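Local coordinates for protein probable fimbrial chaperone YadV (Escherichia coli K-12, PDB 5GHU) that probably acts as a periplasmic chaperone of the chaperone-usher type, assisting the folding and assembly of fimbrial subunits that may contribute to adhesion, at residues A[3-8]-A[21-26]; A[32-37]-A[91-96]; A[55-60]-A[68-73]. One frame throughout, in Å; residues are numbered along the deposited sequence.

Contact 1 (A[3-8]-A[21-26]); sequences IVISGT and VRLENK
Val-21 opens this antiparallel pairing by pressing CG1 against CG2 of Ile-5, 3.6 Å apart. Its CG1 stands anti to the backbone N (chi1 175°), and the two branched side chains meet at a slant.

Arg-22 follows. Its carbonyl O accepts from Ser-6 N at 2.9 Å. One water donates to Ser-6 O and accepts from Arg-22 N, joining the two backbones beyond the last direct bond. The side chain of Arg-22 passes Ser-6, with CB 3.8 Å from Ser-6 OG. It bends at chi2 (70°), and NE and NH1 both grip OE2 of Glu-24 from the same face of the carboxylate, a side-on salt bridge. NE to Glu-24 OE2 is 2.6 Å, and the carboxylate lies at the guanidinium edge. NH2 is hydrogen-bonded to OG1 of Thr-69 on the neighbouring strand 67-74. An alanine here would probably leave the Glu-24 carboxylate without its positive mate and free to turn.

Leu-23 turns to the interior. It lies side by side with Ile-5, CD2 near CG1, while its CB lies near CG2 of Ile-3. The strand pair belongs to the immunoglobulin-like N-terminal domain of the PapD family. Strand 3-5 is an outermost strand of its sheet here, and Ile-3, Ile-5 and Leu-23 turn into the sandwich core, where all three touch Val-92.

Glu-24 is bonded to Val-4 in both directions: Val-4 N to Glu-24 O is 2.8 Å, and Glu-24 N to Val-4 O is 2.9 Å.

Asn-25 offers its CB to CD1 of Ile-3 at 3.6 Å. ND2 donates to O of Ile-62 on strand 53-62 and to O of Asn-29, and OD1 accepts from Gly-27 N in the turn that follows. Lys-26 ends the row with CG on CG2 of Val-4.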
ATOM      1  N   ILE A   3      18.264   7.284  -1.962  1.00 36.47           N
ATOM      2  CA  ILE A   3      17.081   7.967  -2.468  1.00 35.63           C
ATOM      3  C   ILE A   3      15.884   7.716  -1.579  1.00 37.20           C
ATOM      4  O   ILE A   3      15.546   6.578  -1.273  1.00 36.58           O
ATOM      5  CB  ILE A   3      16.746   7.532  -3.908  1.00 33.38           C
ATOM      6  CG1 ILE A   3      17.982   7.699  -4.798  1.00 36.92           C
ATOM      7  CG2 ILE A   3      15.572   8.336  -4.433  1.00 38.84           C
ATOM      8  CD1 ILE A   3      18.528   9.161  -4.866  1.00 40.85           C
ATOM      9  N   VAL A   4      15.264   8.801  -1.150  1.00 30.96           N
ATOM     10  CA  VAL A   4      14.076   8.775  -0.310  1.00 29.80           C
ATOM     11  C   VAL A   4      12.878   9.333  -1.060  1.00 31.36           C
ATOM     12  O   VAL A   4      12.967  10.383  -1.693  1.00 32.33           O
ATOM     13  CB  VAL A   4      14.316   9.580   0.980  1.00 36.02           C
ATOM     14  CG1 VAL A   4      13.058   9.608   1.825  1.00 46.17           C
ATOM     15  CG2 VAL A   4      15.473   8.955   1.741  1.00 41.68           C
ATOM     16  N   ILE A   5      11.750   8.612  -1.000  1.00 27.38           N
ATOM     17  CA  ILE A   5      10.521   9.049  -1.585  1.00 24.92           C
ATOM     18  C   ILE A   5       9.725   9.813  -0.533  1.00 30.10           C
ATOM     19  O   ILE A   5       9.612   9.359   0.612  1.00 32.49           O
ATOM     20  CB  ILE A   5       9.686   7.837  -2.100  1.00 27.06           C
ATOM     21  CG1 ILE A   5      10.487   7.004  -3.083  1.00 27.94           C
ATOM     22  CG2 ILE A   5       8.363   8.321  -2.728  1.00 30.41           C
ATOM     23  CD1 ILE A   5       9.769   5.619  -3.365  1.00 31.42           C
ATOM     24  N   SER A   6       9.157  10.957  -0.903  1.00 30.20           N
ATOM     25  CA  SER A   6       8.329  11.723   0.048  1.00 28.86           C
ATOM     26  C   SER A   6       6.959  11.077   0.100  1.00 33.20           C
ATOM     27  O   SER A   6       6.215  11.107  -0.861  1.00 36.19           O
ATOM     28  CB  SER A   6       8.212  13.169  -0.367  1.00 32.57           C
ATOM     29  OG  SER A   6       9.508  13.786  -0.328  1.00 34.94           O
ATOM     30  N   GLY A   7       6.646  10.432   1.211  1.00 35.49           N
ATOM     31  CA  GLY A   7       5.351   9.783   1.309  1.00 30.53           C
ATOM     32  C   GLY A   7       5.478   8.278   1.232  1.00 30.01           C
ATOM     33  O   GLY A   7       6.395   7.767   0.578  1.00 31.87           O
ATOM     34  N   THR A   8       4.571   7.565   1.892  1.00 27.60           N
ATOM     35  CA  THR A   8       4.643   6.122   1.884  1.00 28.07           C
ATOM     36  C   THR A   8       3.610   5.513   0.947  1.00 22.44           C
ATOM     37  O   THR A   8       3.614   4.297   0.740  1.00 26.03           O
ATOM     38  CB  THR A   8       4.447   5.523   3.278  1.00 30.62           C
ATOM     39  OG1 THR A   8       3.153   5.894   3.774  1.00 29.28           O
ATOM     40  CG2 THR A   8       5.541   5.995   4.212  1.00 34.73           C
ATOM     41  N   VAL A  21       5.338  13.114  -7.440  1.00 25.26           N
ATOM     42  CA  VAL A  21       5.958  12.438  -6.301  1.00 26.04           C
ATOM     43  C   VAL A  21       7.371  12.972  -6.201  1.00 28.88           C
ATOM     44  O   VAL A  21       8.055  13.066  -7.208  1.00 30.77           O
ATOM     45  CB  VAL A  21       6.019  10.910  -6.503  1.00 31.97           C
ATOM     46  CG1 VAL A  21       6.780  10.254  -5.357  1.00 31.77           C
ATOM     47  CG2 VAL A  21       4.607  10.356  -6.582  1.00 32.99           C
ATOM     48  N   ARG A  22       7.830  13.265  -4.994  1.00 26.76           N
ATOM     49  CA  ARG A  22       9.167  13.841  -4.850  1.00 26.06           C
ATOM     50  C   ARG A  22      10.203  12.819  -4.369  1.00 27.50           C
ATOM     51  O   ARG A  22       9.936  12.026  -3.454  1.00 26.80           O
ATOM     52  CB  ARG A  22       9.092  15.006  -3.868  1.00 25.92           C
ATOM     53  CG  ARG A  22      10.409  15.685  -3.612  1.00 28.41           C
ATOM     54  CD  ARG A  22      10.893  16.466  -4.830  1.00 31.06           C
ATOM     55  NE  ARG A  22      12.158  17.131  -4.515  1.00 32.63           N
ATOM     56  CZ  ARG A  22      12.701  18.100  -5.260  1.00 34.01           C
ATOM     57  NH1 ARG A  22      13.860  18.661  -4.912  1.00 32.49           N
ATOM     58  NH2 ARG A  22      12.091  18.478  -6.384  1.00 33.93           N
ATOM     59  N   LEU A  23      11.353  12.835  -5.034  1.00 26.23           N
ATOM     60  CA  LEU A  23      12.546  12.074  -4.641  1.00 26.73           C
ATOM     61  C   LEU A  23      13.617  13.026  -4.093  1.00 29.16           C
ATOM     62  O   LEU A  23      13.836  14.138  -4.633  1.00 32.55           O
ATOM     63  CB  LEU A  23      13.120  11.331  -5.834  1.00 30.06           C
ATOM     64  CG  LEU A  23      12.089  10.490  -6.596  1.00 28.24           C
ATOM     65  CD1 LEU A  23      12.808   9.811  -7.761  1.00 29.35           C
ATOM     66  CD2 LEU A  23      11.400   9.437  -5.676  1.00 28.07           C
ATOM     67  N   GLU A  24      14.362  12.552  -3.091  1.00 31.11           N
ATOM     68  CA  GLU A  24      15.511  13.296  -2.569  1.00 31.86           C
ATOM     69  C   GLU A  24      16.680  12.351  -2.418  1.00 33.29           C
ATOM     70  O   GLU A  24      16.503  11.238  -1.941  1.00 36.51           O
ATOM     71  CB  GLU A  24      15.213  13.906  -1.218  1.00 32.94           C
ATOM     72  CG  GLU A  24      14.101  14.945  -1.255  1.00 40.46           C
ATOM     73  CD  GLU A  24      14.576  16.273  -1.884  1.00 35.01           C
ATOM     74  OE1 GLU A  24      15.786  16.559  -1.844  1.00 36.29           O
ATOM     75  OE2 GLU A  24      13.728  17.013  -2.421  1.00 43.59           O
ATOM     76  N   ASN A  25      17.863  12.815  -2.783  1.00 31.87           N
ATOM     77  CA  ASN A  25      19.099  12.059  -2.580  1.00 36.48           C
ATOM     78  C   ASN A  25      19.738  12.508  -1.276  1.00 36.18           C
ATOM     79  O   ASN A  25      20.353  13.568  -1.212  1.00 37.26           O
ATOM     80  CB  ASN A  25      20.039  12.253  -3.763  1.00 37.86           C
ATOM     81  CG  ASN A  25      21.314  11.423  -3.645  1.00 41.97           C
ATOM     82  OD1 ASN A  25      21.558  10.792  -2.608  1.00 37.40           O
ATOM     83  ND2 ASN A  25      22.148  11.451  -4.690  1.00 40.79           N
ATOM     84  N   LYS A  26      19.568  11.715  -0.227  1.00 39.25           N
ATOM     85  CA  LYS A  26      20.103  12.040   1.096  1.00 41.46           C
ATOM     86  C   LYS A  26      21.569  11.646   1.229  1.00 45.85           C
ATOM     87  O   LYS A  26      22.180  11.918   2.258  1.00 49.48           O
ATOM     88  CB  LYS A  26      19.301  11.339   2.198  1.00 47.43           C
ATOM     89  CG  LYS A  26      17.802  11.636   2.200  1.00 58.76           C
ATOM     90  CD  LYS A  26      17.497  13.102   2.498  1.00 73.27           C
ATOM     91  CE  LYS A  26      17.875  13.475   3.933  1.00 85.70           C
ATOM     92  NZ  LYS A  26      17.705  14.930   4.247  1.00 91.04           N
TER
HETATM   93  O   HOH W   1       5.943  12.916  -2.861  1.00 33.01           O

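Contact 2 (A[32-37]-A[91-96]); sequences LVQSWL and NVLEVP
Trp-36 lays its indole flat over the side chain of Asn-91, its partner in a hydrogen-bonded antiparallel pair. From CB, the first torsion puts CG between the backbone N and the carbonyl carbon (chi1 75°). The ring then reaches across to the neighbouring strand.

CG and CD2 look down on Asn-91 CB, and CE2 comes to 3.4 Å from it. CD1 lies near Asn-91 ND2, and CE3 near Asn-91 CB and O. Asn-91 CB sits over the centre of the six-membered ring of Trp-36, 3.4 Å from the centroid and 14° off the normal, a CH-pi contact. The Asn-91 amide is stacked on the indole, with the two planes 1° apart. CZ2 rides over both CB and CG of Asn-91. NE1 lies 3.4 Å from Asn-91 ND2, but both are donors and do not bond. NE1 donates instead to OD2 of Asp-38, and ND2 bonds weakly to its OD1. Asn-91 OD1 accepts from NH2 of Arg-115, so the amide is held at OD1, and more weakly at ND2. CH2 lies near both Asn-91 CB and Leu-93 CB. At the far rim CZ3 meets CB of Leu-93, 3.7 Å away and near the plane of the ring.

Strands 31-38 and 86-95 are neighbours in the PapD-type immunoglobulin sandwich. Six backbone bonds join them, two in each of the pairs Leu-32 with Val-95, Gln-34 with Leu-93 and Trp-36 with Asn-91.

On the face of Val-33 and Val-92 the sheet looks into the core. There CG1 of Val-33 touches CG1 of Val-92 at 3.7 Å, and both valines pack on Leu-23. Glu-94 shares this face, but its carboxylate turns aside: OE1 accepts from the backbone N of Ile-3, and OE2 from that of Asp-2.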
ATOM      1  N   LEU A  32      22.229   7.761 -10.504  1.00 38.29           N
ATOM      2  CA  LEU A  32      21.271   7.596 -11.598  1.00 37.81           C
ATOM      3  C   LEU A  32      20.052   6.960 -10.983  1.00 42.07           C
ATOM      4  O   LEU A  32      20.195   5.979 -10.269  1.00 39.62           O
ATOM      5  CB  LEU A  32      21.839   6.716 -12.717  1.00 40.33           C
ATOM      6  CG  LEU A  32      23.098   7.413 -13.208  1.00 49.03           C
ATOM      7  CD1 LEU A  32      23.858   6.539 -14.217  1.00 54.01           C
ATOM      8  CD2 LEU A  32      22.717   8.759 -13.793  1.00 54.08           C
ATOM      9  N   VAL A  33      18.867   7.514 -11.242  1.00 34.89           N
ATOM     10  CA  VAL A  33      17.654   7.004 -10.632  1.00 33.75           C
ATOM     11  C   VAL A  33      16.545   6.740 -11.646  1.00 36.89           C
ATOM     12  O   VAL A  33      16.171   7.614 -12.416  1.00 39.35           O
ATOM     13  CB  VAL A  33      17.148   8.018  -9.590  1.00 32.64           C
ATOM     14  CG1 VAL A  33      15.880   7.486  -8.868  1.00 36.86           C
ATOM     15  CG2 VAL A  33      18.289   8.334  -8.620  1.00 34.78           C
ATOM     16  N   GLN A  34      15.999   5.535 -11.622  1.00 35.03           N
ATOM     17  CA  GLN A  34      14.904   5.171 -12.519  1.00 34.75           C
ATOM     18  C   GLN A  34      13.610   5.123 -11.733  1.00 39.70           C
ATOM     19  O   GLN A  34      13.601   4.597 -10.619  1.00 36.84           O
ATOM     20  CB  GLN A  34      15.129   3.800 -13.156  1.00 33.41           C
ATOM     21  CG  GLN A  34      16.257   3.761 -14.106  1.00 39.88           C
ATOM     22  CD  GLN A  34      16.261   2.460 -14.848  1.00 51.64           C
ATOM     23  OE1 GLN A  34      17.086   1.585 -14.590  1.00 60.17           O
ATOM     24  NE2 GLN A  34      15.365   2.339 -15.805  1.00 57.42           N
ATOM     25  N   SER A  35      12.544   5.639 -12.333  1.00 30.55           N
ATOM     26  CA  SER A  35      11.227   5.699 -11.718  1.00 29.78           C
ATOM     27  C   SER A  35      10.247   5.053 -12.680  1.00 29.66           C
ATOM     28  O   SER A  35      10.265   5.375 -13.872  1.00 34.93           O
ATOM     29  CB  SER A  35      10.793   7.154 -11.445  1.00 34.57           C
ATOM     30  OG  SER A  35      11.750   7.826 -10.651  1.00 36.06           O
ATOM     31  N   TRP A  36       9.379   4.183 -12.183  1.00 30.98           N
ATOM     32  CA  TRP A  36       8.327   3.658 -13.033  1.00 30.51           C
ATOM     33  C   TRP A  36       7.176   3.100 -12.230  1.00 32.11           C
ATOM     34  O   TRP A  36       7.297   2.855 -11.011  1.00 28.99           O
ATOM     35  CB  TRP A  36       8.895   2.574 -13.978  1.00 34.83           C
ATOM     36  CG  TRP A  36       9.179   1.218 -13.302  1.00 32.74           C
ATOM     37  CD1 TRP A  36       8.322   0.153 -13.208  1.00 33.91           C
ATOM     38  CD2 TRP A  36      10.399   0.800 -12.654  1.00 31.22           C
ATOM     39  NE1 TRP A  36       8.922  -0.896 -12.530  1.00 34.20           N
ATOM     40  CE2 TRP A  36      10.201  -0.530 -12.201  1.00 32.37           C
ATOM     41  CE3 TRP A  36      11.634   1.413 -12.422  1.00 33.51           C
ATOM     42  CZ2 TRP A  36      11.168  -1.230 -11.500  1.00 32.60           C
ATOM     43  CZ3 TRP A  36      12.611   0.697 -11.750  1.00 36.47           C
ATOM     44  CH2 TRP A  36      12.374  -0.630 -11.310  1.00 33.84           C
ATOM     45  N   LEU A  37       6.056   2.875 -12.923  1.00 28.70           N
ATOM     46  CA  LEU A  37       4.893   2.215 -12.341  1.00 28.92           C
ATOM     47  C   LEU A  37       4.707   0.821 -12.930  1.00 32.43           C
ATOM     48  O   LEU A  37       4.818   0.610 -14.153  1.00 34.88           O
ATOM     49  CB  LEU A  37       3.633   3.041 -12.585  1.00 28.03           C
ATOM     50  CG  LEU A  37       3.552   4.304 -11.715  1.00 30.83           C
ATOM     51  CD1 LEU A  37       2.746   5.400 -12.380  1.00 40.91           C
ATOM     52  CD2 LEU A  37       2.939   3.957 -10.412  1.00 27.75           C
ATOM     53  N   ASN A  91       7.907   2.467  -8.427  1.00 25.64           N
ATOM     54  CA  ASN A  91       9.256   1.966  -8.191  1.00 26.33           C
ATOM     55  C   ASN A  91      10.313   2.994  -8.413  1.00 28.09           C
ATOM     56  O   ASN A  91      10.243   3.736  -9.395  1.00 27.12           O
ATOM     57  CB  ASN A  91       9.585   0.816  -9.155  1.00 28.21           C
ATOM     58  CG  ASN A  91       8.678  -0.389  -8.974  1.00 35.49           C
ATOM     59  OD1 ASN A  91       9.090  -1.373  -8.396  1.00 38.52           O
ATOM     60  ND2 ASN A  91       7.456  -0.316  -9.474  1.00 34.17           N
ATOM     61  N   VAL A  92      11.328   2.963  -7.550  1.00 27.15           N
ATOM     62  CA  VAL A  92      12.526   3.764  -7.658  1.00 27.17           C
ATOM     63  C   VAL A  92      13.746   2.872  -7.545  1.00 30.98           C
ATOM     64  O   VAL A  92      13.881   2.123  -6.583  1.00 34.11           O
ATOM     65  CB  VAL A  92      12.516   4.819  -6.557  1.00 28.16           C
ATOM     66  CG1 VAL A  92      13.812   5.572  -6.538  1.00 33.05           C
ATOM     67  CG2 VAL A  92      11.307   5.713  -6.799  1.00 31.96           C
ATOM     68  N   LEU A  93      14.622   2.948  -8.537  1.00 30.86           N
ATOM     69  CA  LEU A  93      15.822   2.101  -8.569  1.00 30.56           C
ATOM     70  C   LEU A  93      17.041   3.009  -8.668  1.00 35.14           C
ATOM     71  O   LEU A  93      17.116   3.801  -9.584  1.00 37.23           O
ATOM     72  CB  LEU A  93      15.732   1.112  -9.769  1.00 31.93           C
ATOM     73  CG  LEU A  93      16.849   0.106 -10.096  1.00 43.09           C
ATOM     74  CD1 LEU A  93      18.021   0.737 -10.847  1.00 52.10           C
ATOM     75  CD2 LEU A  93      17.334  -0.504  -8.827  1.00 49.47           C
ATOM     76  N   GLU A  94      17.988   2.927  -7.734  1.00 36.92           N
ATOM     77  CA  GLU A  94      19.157   3.827  -7.798  1.00 35.20           C
ATOM     78  C   GLU A  94      20.388   3.032  -8.198  1.00 42.23           C
ATOM     79  O   GLU A  94      20.483   1.849  -7.938  1.00 44.92           O
ATOM     80  CB  GLU A  94      19.383   4.560  -6.459  1.00 43.68           C
ATOM     81  CG  GLU A  94      19.846   3.699  -5.281  1.00 49.85           C
ATOM     82  CD  GLU A  94      19.653   4.379  -3.917  1.00 48.70           C
ATOM     83  OE1 GLU A  94      18.620   5.039  -3.716  1.00 49.56           O
ATOM     84  OE2 GLU A  94      20.517   4.238  -3.035  1.00 55.51           O
ATOM     85  N   VAL A  95      21.333   3.709  -8.830  1.00 44.36           N
ATOM     86  CA  VAL A  95      22.618   3.069  -9.104  1.00 50.57           C
ATOM     87  C   VAL A  95      23.708   4.137  -9.268  1.00 56.26           C
ATOM     88  O   VAL A  95      23.507   5.181  -9.918  1.00 47.71           O
ATOM     89  CB  VAL A  95      22.489   2.145 -10.314  1.00 53.89           C
ATOM     90  CG1 VAL A  95      22.015   2.923 -11.540  1.00 51.04           C
ATOM     91  CG2 VAL A  95      23.782   1.379 -10.543  1.00 54.54           C
ATOM     92  N   PRO A  96      24.848   3.927  -8.595  1.00 63.44           N
ATOM     93  CA  PRO A  96      25.906   4.943  -8.633  1.00 70.65           C
ATOM     94  C   PRO A  96      26.547   4.997 -10.021  1.00 74.54           C
ATOM     95  O   PRO A  96      26.893   3.937 -10.546  1.00 66.97           O
ATOM     96  CB  PRO A  96      26.893   4.463  -7.566  1.00 70.12           C
ATOM     97  CG  PRO A  96      26.656   2.987  -7.478  1.00 69.90           C
ATOM     98  CD  PRO A  96      25.200   2.781  -7.739  1.00 65.48           C
TER

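Contact 3 (A[55-60]-A[68-73]); sequences ATPPVS and QTIKLM
Ala-55 sets its CB against CD2 of Leu-72, 3.5 Å away, in a non-hydrogen-bonded antiparallel pair. CG2 of Ile-70 lies near the same methyl. Leu-72 and Ile-70 are both buried.

On the other face of the sheet, Thr-56, in one of its two conformers, lies side by side with Lys-71 and points the same way. Their backbones bond twice: Thr-56 N to Lys-71 O at 2.9 Å, and Lys-71 N to Thr-56 O at 2.8 Å.

The pairing stops at Pro-57, whose preceding peptide bond is cis. Beyond it the backbone leaves strand 68-73: Pro-58 and Ser-60 bond to Ser-35 and Val-33 instead. Such a strand, which changes partner part-way along, fits the PapD-like immunoglobulin fold.

Side chains keep the two segments in touch here. Ile-70 crosses the Pro-57 ring at a slant, and its CD1 lies 3.8 Å from Pro-57 CD and also touches Pro-57 O. Gln-68 and Pro-57 reach toward each other, tip to tip, with NE2 of Gln-68 3.7 Å from CD of Pro-57. The glutamine bends at chi2 (64°), and NE2 donates back to O of Thr-69 at 2.9 Å, from above the carbonyl plane. That bond is likely to fix the turn of the amide beside the proline. A water also donates to Thr-69 O. Lower on the same side chain, Gln-68 CG rests 3.7 Å from OG of Ser-60.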
ATOM      1  N   ALA A  55       5.695   7.814 -16.046  1.00 35.05           N
ATOM      2  CA  ALA A  55       6.416   8.460 -14.940  1.00 29.21           C
ATOM      3  C   ALA A  55       7.552   9.202 -15.571  1.00 33.97           C
ATOM      4  O   ALA A  55       8.411   8.581 -16.232  1.00 38.06           O
ATOM      5  CB  ALA A  55       6.920   7.427 -13.945  1.00 30.99           C
ATOM      6  N   THR A  56       7.577  10.521 -15.412  1.00 32.59           N
ATOM      7  CA  THR A  56       8.607  11.284 -16.085  0.58 36.54           C
ATOM      8  C   THR A  56       9.249  12.301 -15.147  1.00 35.46           C
ATOM      9  O   THR A  56       8.604  12.936 -14.335  1.00 35.07           O
ATOM     10  CB  THR A  56       8.052  11.980 -17.322  0.58 37.72           C
ATOM     11  OG1 THR A  56       6.991  12.842 -16.925  0.58 37.42           O
ATOM     12  CG2 THR A  56       7.513  10.944 -18.302  0.58 41.30           C
ATOM     13  N   PRO A  57      10.570  12.405 -15.238  1.00 35.80           N
ATOM     14  CA  PRO A  57      11.460  11.678 -16.150  1.00 35.12           C
ATOM     15  C   PRO A  57      11.666  10.237 -15.670  1.00 35.83           C
ATOM     16  O   PRO A  57      11.812   9.979 -14.475  1.00 37.55           O
ATOM     17  CB  PRO A  57      12.757  12.499 -16.079  1.00 35.46           C
ATOM     18  CG  PRO A  57      12.731  13.103 -14.717  1.00 34.92           C
ATOM     19  CD  PRO A  57      11.305  13.375 -14.403  1.00 39.25           C
ATOM     20  N   PRO A  58      11.708   9.291 -16.605  1.00 39.47           N
ATOM     21  CA  PRO A  58      11.881   7.900 -16.201  1.00 32.98           C
ATOM     22  C   PRO A  58      13.287   7.621 -15.688  1.00 38.25           C
ATOM     23  O   PRO A  58      13.471   6.701 -14.889  1.00 38.06           O
ATOM     24  CB  PRO A  58      11.594   7.133 -17.491  1.00 41.21           C
ATOM     25  CG  PRO A  58      11.937   8.093 -18.562  1.00 46.81           C
ATOM     26  CD  PRO A  58      11.503   9.426 -18.048  1.00 41.93           C
ATOM     27  N   VAL A  59      14.266   8.398 -16.154  1.00 37.79           N
ATOM     28  CA  VAL A  59      15.614   8.312 -15.634  1.00 37.32           C
ATOM     29  C   VAL A  59      16.126   9.702 -15.334  1.00 39.10           C
ATOM     30  O   VAL A  59      15.971  10.626 -16.133  1.00 43.98           O
ATOM     31  CB  VAL A  59      16.585   7.623 -16.610  1.00 41.68           C
ATOM     32  CG1 VAL A  59      17.960   7.622 -16.002  1.00 40.86           C
ATOM     33  CG2 VAL A  59      16.126   6.219 -16.896  1.00 45.74           C
ATOM     34  N   SER A  60      16.689   9.881 -14.148  1.00 43.95           N
ATOM     35  CA  SER A  60      17.312  11.154 -13.848  1.00 41.42           C
ATOM     36  C   SER A  60      18.605  10.977 -13.080  1.00 47.08           C
ATOM     37  O   SER A  60      18.841   9.935 -12.464  1.00 44.22           O
ATOM     38  CB  SER A  60      16.344  12.057 -13.067  1.00 45.89           C
ATOM     39  OG  SER A  60      15.588  11.333 -12.139  1.00 43.51           O
ATOM     40  N   GLN A  68      14.360  15.565  -7.114  1.00 33.96           N
ATOM     41  CA  GLN A  68      13.749  15.488  -8.422  1.00 32.50           C
ATOM     42  C   GLN A  68      12.280  15.185  -8.210  1.00 31.52           C
ATOM     43  O   GLN A  68      11.939  14.245  -7.496  1.00 29.77           O
ATOM     44  CB  GLN A  68      14.387  14.357  -9.246  1.00 33.93           C
ATOM     45  CG  GLN A  68      13.739  14.097 -10.607  1.00 34.00           C
ATOM     46  CD  GLN A  68      13.893  15.278 -11.531  1.00 42.79           C
ATOM     47  OE1 GLN A  68      15.016  15.738 -11.784  1.00 43.34           O
ATOM     48  NE2 GLN A  68      12.778  15.798 -12.024  1.00 38.66           N
ATOM     49  N   THR A  69      11.413  15.970  -8.830  1.00 30.38           N
ATOM     50  CA  THR A  69       9.998  15.640  -8.846  1.00 28.78           C
ATOM     51  C   THR A  69       9.672  14.748 -10.037  1.00 29.98           C
ATOM     52  O   THR A  69      10.077  15.036 -11.157  1.00 31.52           O
ATOM     53  CB  THR A  69       9.155  16.896  -8.899  1.00 29.99           C
ATOM     54  OG1 THR A  69       9.419  17.626  -7.710  1.00 32.85           O
ATOM     55  CG2 THR A  69       7.665  16.539  -8.907  1.00 31.62           C
ATOM     56  N   ILE A  70       8.914  13.667  -9.774  1.00 27.89           N
ATOM     57  CA  ILE A  70       8.498  12.749 -10.834  1.00 30.10           C
ATOM     58  C   ILE A  70       7.019  12.992 -11.095  1.00 29.02           C
ATOM     59  O   ILE A  70       6.223  12.967 -10.180  1.00 28.06           O
ATOM     60  CB  ILE A  70       8.720  11.278 -10.440  1.00 27.64           C
ATOM     61  CG1 ILE A  70      10.188  11.062 -10.046  1.00 27.29           C
ATOM     62  CG2 ILE A  70       8.286  10.311 -11.568  1.00 29.89           C
ATOM     63  CD1 ILE A  70      11.246  11.334 -11.156  1.00 30.03           C
ATOM     64  N   LYS A  71       6.650  13.168 -12.348  1.00 28.96           N
ATOM     65  CA  LYS A  71       5.256  13.394 -12.679  1.00 27.42           C
ATOM     66  C   LYS A  71       4.640  12.059 -13.107  1.00 29.85           C
ATOM     67  O   LYS A  71       5.139  11.383 -14.029  1.00 33.21           O
ATOM     68  CB  LYS A  71       5.145  14.459 -13.797  1.00 31.22           C
ATOM     69  CG  LYS A  71       3.751  14.554 -14.429  1.00 41.84           C
ATOM     70  CD  LYS A  71       3.687  15.650 -15.477  1.00 57.64           C
ATOM     71  CE  LYS A  71       3.690  17.024 -14.824  1.00 68.19           C
ATOM     72  NZ  LYS A  71       3.489  18.122 -15.820  1.00 79.06           N
ATOM     73  N   LEU A  72       3.562  11.663 -12.443  1.00 27.64           N
ATOM     74  CA  LEU A  72       2.886  10.411 -12.781  1.00 25.85           C
ATOM     75  C   LEU A  72       1.626  10.771 -13.525  1.00 32.65           C
ATOM     76  O   LEU A  72       0.872  11.642 -13.091  1.00 32.95           O
ATOM     77  CB  LEU A  72       2.555   9.599 -11.538  1.00 26.99           C
ATOM     78  CG  LEU A  72       3.735   9.347 -10.617  1.00 27.18           C
ATOM     79  CD1 LEU A  72       3.191   8.661  -9.321  1.00 29.30           C
ATOM     80  CD2 LEU A  72       4.844   8.518 -11.318  1.00 26.36           C
ATOM     81  N   MET A  73       1.392  10.120 -14.652  1.00 31.33           N
ATOM     82  CA  MET A  73       0.296  10.536 -15.511  1.00 30.56           C
ATOM     83  C   MET A  73      -0.502   9.344 -16.045  1.00 31.63           C
ATOM     84  O   MET A  73       0.065   8.446 -16.658  1.00 35.05           O
ATOM     85  CB  MET A  73       0.827  11.365 -16.666  1.00 38.33           C
ATOM     86  CG  MET A  73      -0.280  11.940 -17.453  1.00 38.55           C
ATOM     87  SD  MET A  73       0.276  13.085 -18.730  1.00 49.85           S
ATOM     88  CE  MET A  73       1.183  14.326 -17.840  1.00 32.37           C
TER
HETATM   89  O   HOH W   2       4.392  11.272 -16.738  1.00 35.11           O
HETATM   90  O   HOH W   3       8.756  16.157 -13.348  1.00 45.64           O

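From the N terminus, contact 1 is made first: strand 3-5 pairs with strand 19-25, and the loop between them carries strand 9-13. That loop is closed before strand 31-38 begins. Contact 2 opens there and closes only when the chain returns as strand 86-95. Contact 3, the hairpin of strands 53-62 and 67-74, is nested inside that long loop. No loops cross. Backbone bonds join contacts 1 and 3 through strands 19-25 and 67-74, and contacts 2 and 3 through strands 31-38 and 53-62. Contacts 1 and 2 meet across the core of the N-terminal domain, with Leu-23 CD1 on Ser-35 OG.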